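Local coordinates for intracellular protein transport protein USO1 (Saccharomyces cerevisiae S288c, PDB 6LSU) that is required for protein transport from the endoplasmic reticulum to the Golgi complex, as a homodimeric tether whose globular head, the part modelled here, precedes a coiled-coil tail, at residues F421-V425 with I686-E690; F670-F676 with V699-T703. All blocks are in the same frame, centred on the assembly; numbering follows the deposited sequence.

Contact 1 (F421-V425 with I686-E690); sequences FDTRV and ILTPE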
ATOM      1  N   PHE A 421      -8.166 -11.555  -5.580  1.00 46.52           N
ATOM      2  CA  PHE A 421      -9.197 -10.530  -5.371  1.00 48.51           C
ATOM      3  C   PHE A 421      -8.508  -9.176  -5.345  1.00 49.29           C
ATOM      4  O   PHE A 421      -9.029  -8.296  -6.015  1.00 54.70           O
ATOM      5  CB  PHE A 421     -10.002 -10.829  -4.107  1.00 45.98           C
ATOM      6  CG  PHE A 421     -11.110  -9.854  -3.815  1.00 41.74           C
ATOM      7  CD1 PHE A 421     -12.222  -9.776  -4.651  1.00 46.37           C
ATOM      8  CD2 PHE A 421     -11.004  -8.959  -2.770  1.00 44.27           C
ATOM      9  CE1 PHE A 421     -13.243  -8.864  -4.404  1.00 46.61           C
ATOM     10  CE2 PHE A 421     -12.006  -8.039  -2.517  1.00 48.28           C
ATOM     11  CZ  PHE A 421     -13.149  -8.027  -3.297  1.00 51.72           C
ATOM     12  N   ASP A 422      -7.384  -9.054  -4.650  1.00 55.40           N
ATOM     13  CA  ASP A 422      -6.571  -7.812  -4.506  1.00 57.18           C
ATOM     14  C   ASP A 422      -6.250  -7.201  -5.883  1.00 52.59           C
ATOM     15  O   ASP A 422      -6.507  -6.005  -6.039  1.00 51.19           O
ATOM     16  CB  ASP A 422      -5.340  -8.072  -3.637  1.00 59.31           C
ATOM     17  CG  ASP A 422      -5.659  -8.064  -2.144  1.00 66.56           C
ATOM     18  OD1 ASP A 422      -6.861  -7.873  -1.766  1.00 77.03           O
ATOM     19  OD2 ASP A 422      -4.707  -8.217  -1.364  1.00 70.12           O
ATOM     20  N   THR A 423      -5.763  -8.004  -6.844  1.00 49.74           N
ATOM     21  CA  THR A 423      -5.518  -7.553  -8.238  1.00 46.99           C
ATOM     22  C   THR A 423      -6.817  -6.976  -8.786  1.00 51.41           C
ATOM     23  O   THR A 423      -6.847  -5.822  -9.224  1.00 59.62           O
ATOM     24  CB  THR A 423      -4.949  -8.676  -9.109  1.00 50.26           C
ATOM     25  OG1 THR A 423      -3.595  -8.961  -8.778  1.00 47.90           O
ATOM     26  CG2 THR A 423      -4.958  -8.384 -10.593  1.00 48.39           C
ATOM     27  N   ARG A 424      -7.903  -7.728  -8.732  1.00 59.67           N
ATOM     28  CA  ARG A 424      -9.241  -7.274  -9.210  1.00 50.95           C
ATOM     29  C   ARG A 424      -9.640  -5.958  -8.552  1.00 47.41           C
ATOM     30  O   ARG A 424     -10.231  -5.091  -9.214  1.00 52.39           O
ATOM     31  CB  ARG A 424     -10.277  -8.368  -8.959  1.00 54.97           C
ATOM     32  CG  ARG A 424     -10.021  -9.601  -9.821  1.00 59.37           C
ATOM     33  CD  ARG A 424     -10.983 -10.714  -9.552  1.00 57.16           C
ATOM     34  NE  ARG A 424     -12.248 -10.353 -10.154  1.00 67.43           N
ATOM     35  CZ  ARG A 424     -13.434 -10.885  -9.861  1.00 62.18           C
ATOM     36  NH1 ARG A 424     -13.537 -11.844  -8.957  1.00 59.89           N
ATOM     37  NH2 ARG A 424     -14.504 -10.482 -10.515  1.00 60.02           N
ATOM     38  N   VAL A 425      -9.365  -5.723  -7.295  1.00 48.09           N
ATOM     39  CA  VAL A 425      -9.850  -4.414  -6.744  1.00 51.79           C
ATOM     40  C   VAL A 425      -8.852  -3.316  -7.131  1.00 51.78           C
ATOM     41  O   VAL A 425      -9.296  -2.255  -7.501  1.00 49.34           O
ATOM     42  CB  VAL A 425     -10.201  -4.455  -5.252  1.00 50.91           C
ATOM     43  CG1 VAL A 425     -10.042  -5.837  -4.679  1.00 54.58           C
ATOM     44  CG2 VAL A 425      -9.533  -3.401  -4.433  1.00 48.64           C
ATOM     45  N   ILE A 686     -10.887  -2.137   1.445  1.00110.32           N
ATOM     46  CA  ILE A 686     -11.572  -3.308   0.805  1.00102.90           C
ATOM     47  C   ILE A 686     -10.486  -4.218   0.189  1.00101.38           C
ATOM     48  O   ILE A 686     -10.804  -5.325  -0.300  1.00 93.46           O
ATOM     49  CB  ILE A 686     -12.642  -2.828  -0.208  1.00101.05           C
ATOM     50  CG1 ILE A 686     -13.124  -3.959  -1.122  1.00 95.75           C
ATOM     51  CG2 ILE A 686     -12.144  -1.617  -0.999  1.00104.94           C
ATOM     52  CD1 ILE A 686     -13.828  -3.500  -2.377  1.00 95.04           C
ATOM     53  N   LEU A 687      -9.223  -3.782   0.227  1.00 97.57           N
ATOM     54  CA  LEU A 687      -8.059  -4.635  -0.115  1.00 98.91           C
ATOM     55  C   LEU A 687      -7.803  -5.583   1.050  1.00102.36           C
ATOM     56  O   LEU A 687      -8.052  -5.158   2.212  1.00106.24           O
ATOM     57  CB  LEU A 687      -6.842  -3.741  -0.346  1.00100.50           C
ATOM     58  CG  LEU A 687      -6.799  -3.032  -1.693  1.00 97.57           C
ATOM     59  CD1 LEU A 687      -6.211  -1.644  -1.531  1.00103.02           C
ATOM     60  CD2 LEU A 687      -6.030  -3.853  -2.723  1.00 89.74           C
ATOM     61  N   THR A 688      -7.331  -6.797   0.753  1.00108.73           N
ATOM     62  CA  THR A 688      -6.940  -7.832   1.754  1.00120.03           C
ATOM     63  C   THR A 688      -8.020  -7.870   2.833  1.00108.84           C
ATOM     64  O   THR A 688      -7.775  -7.545   3.992  1.00126.52           O
ATOM     65  CB  THR A 688      -5.515  -7.568   2.273  1.00121.31           C
ATOM     66  OG1 THR A 688      -4.685  -7.235   1.157  1.00117.92           O
ATOM     67  CG2 THR A 688      -4.895  -8.752   2.983  1.00115.95           C
ATOM     68  N   PRO A 689      -9.261  -8.228   2.448  1.00105.19           N
ATOM     69  CA  PRO A 689     -10.391  -8.322   3.383  1.00102.12           C
ATOM     70  C   PRO A 689     -10.510  -9.710   4.033  1.00 99.04           C
ATOM     71  O   PRO A 689      -9.849 -10.634   3.531  1.00 84.71           O
ATOM     72  CB  PRO A 689     -11.559  -8.139   2.412  1.00 95.56           C
ATOM     73  CG  PRO A 689     -11.102  -8.955   1.214  1.00 95.71           C
ATOM     74  CD  PRO A 689      -9.637  -8.606   1.075  1.00 97.93           C
ATOM     75  N   GLU A 690     -11.403  -9.873   5.021  1.00 96.89           N
ATOM     76  CA  GLU A 690     -11.635 -11.193   5.661  1.00 95.20           C
ATOM     77  C   GLU A 690     -12.344 -12.140   4.680  1.00 88.74           C
ATOM     78  O   GLU A 690     -13.002 -11.659   3.746  1.00 88.81           O
ATOM     79  CB  GLU A 690     -12.413 -11.048   6.964  1.00110.90           C
ATOM     80  CG  GLU A 690     -12.066 -12.160   7.948  1.00123.51           C
ATOM     81  CD  GLU A 690     -12.849 -12.190   9.249  1.00127.40           C
ATOM     82  OE1 GLU A 690     -12.445 -12.960  10.158  1.00121.85           O
ATOM     83  OE2 GLU A 690     -13.863 -11.456   9.351  1.00123.56           O
TER
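Two hydrogen bonds join the first turn of helix 421-435 to the loop 686-690. Both end on the carboxylate of Asp422. Thr688 N donates to Asp422 OD1 at 2.8 Å, almost straight at 164°. Thr688 OG1 donates to Asp422 OD2 at 2.7 Å. One acidic side chain thus fixes both the backbone and the side chain of Thr688. Apolar contacts lie beside this polar pair. Val425 CG2 packs on Leu687 CG at 3.9 Å, one helical turn on from Phe421. The Phe421 ring sends CE2 to Pro689 CG at 3.9 Å. The edge of the same ring also meets the backbone, with Phe421 CE2 3.7 Å from Ile686 O. The helix itself is held by Val425 N to Phe421 O at 2.9 Å. The contact docks a long loop from near the end of the head onto ARM 7. Leu687 also touches Leu360 of helix 354-366. On the helix side, Phe421 meets Phe515 and Val425 touches Phe519, both of helix 514-528.

Contact 2 (F670-F676 with V699-T703); sequences FKKDSYF and VYFST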
ATOM      1  N   PHE A 670     -32.134  -2.325   9.082  1.00 91.30           N
ATOM      2  CA  PHE A 670     -31.076  -2.482   8.048  1.00 83.83           C
ATOM      3  C   PHE A 670     -29.757  -1.875   8.549  1.00 80.24           C
ATOM      4  O   PHE A 670     -28.701  -2.519   8.382  1.00 71.13           O
ATOM      5  CB  PHE A 670     -31.504  -1.824   6.733  1.00 79.92           C
ATOM      6  CG  PHE A 670     -30.449  -1.837   5.655  1.00 79.41           C
ATOM      7  CD1 PHE A 670     -30.110  -3.016   5.008  1.00 74.91           C
ATOM      8  CD2 PHE A 670     -29.747  -0.683   5.348  1.00 77.04           C
ATOM      9  CE1 PHE A 670     -29.134  -3.028   4.024  1.00 77.86           C
ATOM     10  CE2 PHE A 670     -28.761  -0.704   4.375  1.00 79.28           C
ATOM     11  CZ  PHE A 670     -28.472  -1.868   3.697  1.00 75.08           C
ATOM     12  N   LYS A 671     -29.836  -0.664   9.109  1.00 80.53           N
ATOM     13  CA  LYS A 671     -28.694   0.048   9.733  1.00 89.06           C
ATOM     14  C   LYS A 671     -28.132  -0.816  10.871  1.00 86.14           C
ATOM     15  O   LYS A 671     -26.914  -1.040  10.863  1.00 98.26           O
ATOM     16  CB  LYS A 671     -29.110   1.455  10.201  1.00 95.52           C
ATOM     17  CG  LYS A 671     -27.971   2.463  10.362  1.00 99.38           C
ATOM     18  CD  LYS A 671     -26.576   1.816  10.457  1.00107.46           C
ATOM     19  CE  LYS A 671     -25.427   2.755  10.781  1.00106.73           C
ATOM     20  NZ  LYS A 671     -24.976   3.531   9.598  1.00100.64           N
ATOM     21  N   LYS A 672     -28.964  -1.337  11.781  1.00 94.91           N
ATOM     22  CA  LYS A 672     -28.479  -1.884  13.086  1.00 95.36           C
ATOM     23  C   LYS A 672     -28.307  -3.410  13.092  1.00 87.25           C
ATOM     24  O   LYS A 672     -27.500  -3.861  13.884  1.00102.08           O
ATOM     25  CB  LYS A 672     -29.398  -1.503  14.251  1.00 96.33           C
ATOM     26  CG  LYS A 672     -29.979  -0.093  14.234  1.00104.39           C
ATOM     27  CD  LYS A 672     -28.983   1.057  14.347  1.00115.80           C
ATOM     28  CE  LYS A 672     -28.043   0.990  15.540  1.00120.30           C
ATOM     29  NZ  LYS A 672     -26.653   0.653  15.142  1.00122.04           N
ATOM     30  N   ASP A 673     -29.021  -4.197  12.292  1.00100.05           N
ATOM     31  CA  ASP A 673     -29.117  -5.667  12.543  1.00110.25           C
ATOM     32  C   ASP A 673     -28.914  -6.494  11.257  1.00106.50           C
ATOM     33  O   ASP A 673     -29.253  -7.692  11.274  1.00112.53           O
ATOM     34  CB  ASP A 673     -30.445  -6.005  13.241  1.00113.03           C
ATOM     35  CG  ASP A 673     -30.476  -7.350  13.951  1.00121.00           C
ATOM     36  OD1 ASP A 673     -29.395  -7.970  14.113  1.00126.46           O
ATOM     37  OD2 ASP A 673     -31.586  -7.771  14.342  1.00123.56           O
ATOM     38  N   SER A 674     -28.335  -5.925  10.195  1.00105.47           N
ATOM     39  CA  SER A 674     -28.094  -6.635   8.905  1.00 99.50           C
ATOM     40  C   SER A 674     -26.598  -6.727   8.597  1.00 93.03           C
ATOM     41  O   SER A 674     -25.781  -6.224   9.389  1.00 91.46           O
ATOM     42  CB  SER A 674     -28.811  -5.949   7.775  1.00 98.28           C
ATOM     43  OG  SER A 674     -28.291  -4.643   7.593  1.00 93.43           O
ATOM     44  N   TYR A 675     -26.257  -7.325   7.453  1.00 90.81           N
ATOM     45  CA  TYR A 675     -24.892  -7.293   6.865  1.00 78.52           C
ATOM     46  C   TYR A 675     -24.363  -5.858   6.825  1.00 76.84           C
ATOM     47  O   TYR A 675     -23.185  -5.609   7.145  1.00 78.34           O
ATOM     48  CB  TYR A 675     -24.883  -7.849   5.454  1.00 72.49           C
ATOM     49  CG  TYR A 675     -24.808  -9.349   5.415  1.00 81.60           C
ATOM     50  CD1 TYR A 675     -25.871 -10.137   5.805  1.00 83.63           C
ATOM     51  CD2 TYR A 675     -23.664  -9.986   4.981  1.00 87.35           C
ATOM     52  CE1 TYR A 675     -25.798 -11.523   5.766  1.00 89.86           C
ATOM     53  CE2 TYR A 675     -23.578 -11.367   4.929  1.00 95.70           C
ATOM     54  CZ  TYR A 675     -24.644 -12.147   5.338  1.00 86.31           C
ATOM     55  OH  TYR A 675     -24.579 -13.507   5.273  1.00 79.16           O
ATOM     56  N   PHE A 676     -25.207  -4.904   6.467  1.00 70.57           N
ATOM     57  CA  PHE A 676     -24.761  -3.497   6.380  1.00 73.17           C
ATOM     58  C   PHE A 676     -24.159  -3.085   7.716  1.00 80.46           C
ATOM     59  O   PHE A 676     -23.122  -2.378   7.736  1.00 96.60           O
ATOM     60  CB  PHE A 676     -25.905  -2.566   6.028  1.00 73.07           C
ATOM     61  CG  PHE A 676     -25.502  -1.135   5.805  1.00 70.15           C
ATOM     62  CD1 PHE A 676     -25.032  -0.717   4.561  1.00 72.86           C
ATOM     63  CD2 PHE A 676     -25.637  -0.197   6.817  1.00 66.41           C
ATOM     64  CE1 PHE A 676     -24.676   0.614   4.344  1.00 73.80           C
ATOM     65  CE2 PHE A 676     -25.332   1.142   6.578  1.00 69.20           C
ATOM     66  CZ  PHE A 676     -24.817   1.545   5.358  1.00 64.84           C
ATOM     67  N   VAL A 699     -17.286  -8.838   1.522  1.00 71.22           N
ATOM     68  CA  VAL A 699     -17.527  -7.525   0.864  1.00 72.57           C
ATOM     69  C   VAL A 699     -18.900  -7.652   0.219  1.00 65.20           C
ATOM     70  O   VAL A 699     -19.048  -8.535  -0.685  1.00 58.42           O
ATOM     71  CB  VAL A 699     -16.414  -7.173  -0.156  1.00 71.20           C
ATOM     72  CG1 VAL A 699     -16.740  -5.945  -0.989  1.00 67.22           C
ATOM     73  CG2 VAL A 699     -15.080  -6.978   0.545  1.00 74.49           C
ATOM     74  N   TYR A 700     -19.809  -6.755   0.561  1.00 61.85           N
ATOM     75  CA  TYR A 700     -21.222  -6.801   0.092  1.00 72.28           C
ATOM     76  C   TYR A 700     -21.636  -5.471  -0.556  1.00 67.24           C
ATOM     77  O   TYR A 700     -22.266  -5.490  -1.603  1.00 77.32           O
ATOM     78  CB  TYR A 700     -22.081  -7.194   1.312  1.00 71.67           C
ATOM     79  CG  TYR A 700     -21.628  -8.497   1.933  1.00 64.08           C
ATOM     80  CD1 TYR A 700     -21.685  -9.679   1.215  1.00 66.41           C
ATOM     81  CD2 TYR A 700     -21.059  -8.538   3.191  1.00 64.33           C
ATOM     82  CE1 TYR A 700     -21.219 -10.870   1.739  1.00 65.76           C
ATOM     83  CE2 TYR A 700     -20.583  -9.734   3.726  1.00 66.77           C
ATOM     84  CZ  TYR A 700     -20.697 -10.902   3.005  1.00 65.94           C
ATOM     85  OH  TYR A 700     -20.252 -12.084   3.505  1.00 89.58           O
ATOM     86  N   PHE A 701     -21.284  -4.353   0.075  1.00 64.39           N
ATOM     87  CA  PHE A 701     -21.754  -2.996  -0.268  1.00 65.16           C
ATOM     88  C   PHE A 701     -20.637  -2.183  -0.933  1.00 61.74           C
ATOM     89  O   PHE A 701     -19.616  -1.967  -0.356  1.00 64.11           O
ATOM     90  CB  PHE A 701     -22.265  -2.296   0.993  1.00 70.30           C
ATOM     91  CG  PHE A 701     -23.397  -3.063   1.616  1.00 74.24           C
ATOM     92  CD1 PHE A 701     -24.701  -2.844   1.201  1.00 81.78           C
ATOM     93  CD2 PHE A 701     -23.152  -4.081   2.516  1.00 74.47           C
ATOM     94  CE1 PHE A 701     -25.752  -3.593   1.712  1.00 79.03           C
ATOM     95  CE2 PHE A 701     -24.196  -4.833   3.020  1.00 81.73           C
ATOM     96  CZ  PHE A 701     -25.496  -4.585   2.626  1.00 81.43           C
ATOM     97  N   SER A 702     -20.880  -1.712  -2.146  1.00 62.73           N
ATOM     98  CA  SER A 702     -20.153  -0.587  -2.765  1.00 59.22           C
ATOM     99  C   SER A 702     -20.209   0.624  -1.839  1.00 61.34           C
ATOM    100  O   SER A 702     -21.301   0.940  -1.296  1.00 55.69           O
ATOM    101  CB  SER A 702     -20.691  -0.218  -4.078  1.00 62.75           C
ATOM    102  OG  SER A 702     -20.300   1.109  -4.372  1.00 62.11           O
ATOM    103  N   THR A 703     -19.051   1.274  -1.703  1.00 62.85           N
ATOM    104  CA  THR A 703     -18.833   2.454  -0.844  1.00 64.17           C
ATOM    105  C   THR A 703     -19.809   3.564  -1.240  1.00 61.84           C
ATOM    106  O   THR A 703     -20.295   4.337  -0.370  1.00 69.34           O
ATOM    107  CB  THR A 703     -17.379   2.926  -0.912  1.00 65.93           C
ATOM    108  OG1 THR A 703     -17.444   4.117  -0.127  1.00 67.78           O
ATOM    109  CG2 THR A 703     -16.860   3.169  -2.315  1.00 70.12           C
TER
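Aromatic side chains make up the interface between 670-676 and 699-703. The CA-to-CB bond of Phe701 points toward 670-676, and with chi1 at m its ring packs against the neighbouring rings of Phe670 and Phe676. Phe676 has chi1 at t and presents its edge to the Phe701 face in a T-shaped pair, with centroids 5.4 Å apart and planes at 90°. Phe670, also t, reaches the same ring obliquely, its CZ 3.8 Å from Phe701 CE1. Tyr675 and Tyr700 both adopt m. They form a second T-shaped pair, at 87°, in which the edge of Tyr675 faces the Tyr700 ring; CD2 of Tyr675 is 3.3 Å from CE2 of Tyr700. Ser674 is p, so OG turns back to Phe670 O at 2.3 Å, a very short hydrogen bond where the chain leaves helix 660-673. Ser702 N-caps helix 703-711. Phe670, Phe676 and Phe701 form an aromatic cluster, extended by Phe709, in the core between helices 577-590, 622-637 and 703-711, in the C-terminal part of the Uso1/p115 head.

How the contacts relate
Both contacts use the loop that runs between helices 660-673 and 703-711. Their segments alternate along the chain: 421-425, 670-676, 686-690, then 699-703. Contact 2 brings the two ends of the loop together, whereas contact 1 ties its middle to a helix 261 residues away in sequence. The contact centres are about 18 Å apart. Val699 bridges them, with its CG2 4.0 Å from Ile686 CG1 and 4.2 Å from Pro689 CB. Contact 2 is buried; contact 1 lies at the surface. The centre of contact 1 lies about 12 Å from the centre of the chain, that of contact 2 about 25 Å. Together they link ARM 7 to the last helices of the head.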